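Local coordinates for glycerol-3-phosphate dehydrogenase [NAD(P)+] (Coxiella burnetii, PDB 3K96), which probably catalyses the NAD(P)H-dependent reduction of dihydroxyacetone phosphate to sn-glycerol 3-phosphate, the key precursor for phospholipid synthesis, at residues L267-L270 and V271-T275. Sequence-based numbering, arbitrary orientation.
Sequences LGDL and VLTCT
Thr273 and Asp269, one helical turn apart, illustrate how a threonine hydroxyl can return to its own helix. With OG1 beside the backbone N (chi1 -47°), the hydroxyl donates to Asp269 O at 2.7 Å, while Thr273 N donates to the same oxygen at 3.0 Å; the two donors arrive from opposite faces of the carbonyl plane. Asp269 O thus accepts two bonds, and the short one from OG1 directs the hydroxyl proton to the backbone; OG1 is also hydrogen-bonded to Lys216 NZ. The Asp269 carboxylate reaches forward along the helix, OD1 lying 3.4 Å from Thr273 OG1, while OD2 forms a salt bridge with Lys134. In Cys274, SG, also beside its backbone N (chi1 -70°), lies 3.3 Å from Leu270 O, whose hydrogen bond is with Cys274 N, and touches Leu270 CD1 at 3.6 Å, on a face packed against helices 206-228 and 233-253. On another face, Leu267 CD1 meets Val271 CG1, and both residues pack on their counterparts in the second subunit. Further along, Thr275 OG1 donates to Val271 O at 2.7 Å. This buried helix segment, one face to each, joins subunit interface, helical core and the predicted glycerol 3-phosphate site, where Asp269, Lys134 and the putative proton acceptor Lys216 converge.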
loop_
_atom_site.group_PDB
_atom_site.type_symbol
_atom_site.label_atom_id
_atom_site.label_comp_id
_atom_site.label_asym_id
_atom_site.label_seq_id
_atom_site.Cartn_x
_atom_site.Cartn_y
_atom_site.Cartn_z
ATOM N N LEU A 267 4.828 -5.698 1.509
ATOM C CA LEU A 267 3.717 -4.803 1.153
ATOM C C LEU A 267 2.593 -4.692 2.177
ATOM O O LEU A 267 2.161 -3.594 2.509
ATOM C CB LEU A 267 3.120 -5.252 -0.183
ATOM C CG LEU A 267 1.802 -4.608 -0.592
ATOM C CD1 LEU A 267 1.987 -3.119 -0.791
ATOM C CD2 LEU A 267 1.269 -5.275 -1.833
ATOM N N GLY A 268 2.113 -5.824 2.690
ATOM C CA GLY A 268 1.004 -5.797 3.628
ATOM C C GLY A 268 1.266 -4.959 4.842
ATOM O O GLY A 268 0.531 -4.006 5.122
ATOM N N ASP A 269 2.328 -5.318 5.566
ATOM C CA ASP A 269 2.722 -4.626 6.787
ATOM C C ASP A 269 3.109 -3.176 6.479
ATOM O O ASP A 269 2.869 -2.268 7.268
ATOM C CB ASP A 269 3.903 -5.358 7.407
ATOM C CG ASP A 269 4.010 -5.163 8.902
ATOM O OD1 ASP A 269 3.164 -4.470 9.517
ATOM O OD2 ASP A 269 4.954 -5.745 9.486
ATOM N N LEU A 270 3.701 -2.946 5.321
ATOM C CA LEU A 270 4.111 -1.574 4.980
ATOM C C LEU A 270 2.930 -0.653 4.772
ATOM O O LEU A 270 2.913 0.453 5.292
ATOM C CB LEU A 270 4.989 -1.562 3.739
ATOM C CG LEU A 270 5.592 -0.231 3.289
ATOM C CD1 LEU A 270 6.609 0.274 4.290
ATOM C CD2 LEU A 270 6.268 -0.468 1.943
ATOM N N VAL A 271 1.938 -1.096 4.013
ATOM C CA VAL A 271 0.794 -0.242 3.776
ATOM C C VAL A 271 0.066 0.051 5.074
ATOM O O VAL A 271 -0.300 1.190 5.330
ATOM C CB VAL A 271 -0.144 -0.791 2.685
ATOM C CG1 VAL A 271 0.625 -0.901 1.387
ATOM C CG2 VAL A 271 -0.751 -2.126 3.078
ATOM N N LEU A 272 -0.097 -0.969 5.916
ATOM C CA LEU A 272 -0.751 -0.793 7.208
ATOM C C LEU A 272 -0.037 0.235 8.052
ATOM O O LEU A 272 -0.650 1.198 8.546
ATOM C CB LEU A 272 -0.766 -2.116 7.998
ATOM C CG LEU A 272 -1.200 -1.975 9.470
ATOM C CD1 LEU A 272 -2.677 -1.562 9.548
ATOM C CD2 LEU A 272 -0.965 -3.266 10.253
ATOM N N THR A 273 1.277 0.072 8.180
ATOM C CA THR A 273 2.052 0.916 9.084
ATOM C C THR A 273 2.255 2.344 8.577
ATOM O O THR A 273 2.390 3.274 9.381
ATOM C CB THR A 273 3.406 0.287 9.398
ATOM O OG1 THR A 273 3.215 -1.106 9.728
ATOM C CG2 THR A 273 4.083 1.021 10.562
ATOM N N CYS A 274 2.272 2.512 7.259
ATOM C CA CYS A 274 2.444 3.843 6.678
ATOM C C CYS A 274 1.145 4.664 6.592
ATOM O O CYS A 274 1.186 5.852 6.299
ATOM C CB CYS A 274 3.077 3.729 5.303
ATOM S SG CYS A 274 4.802 3.217 5.364
ATOM N N THR A 275 -0.002 4.046 6.846
ATOM C CA THR A 275 -1.251 4.764 6.750
ATOM C C THR A 275 -2.099 4.775 8.019
ATOM O O THR A 275 -3.078 5.481 8.070
ATOM C CB THR A 275 -2.118 4.181 5.621
ATOM O OG1 THR A 275 -2.417 2.812 5.909
ATOM C CG2 THR A 275 -1.396 4.264 4.277
#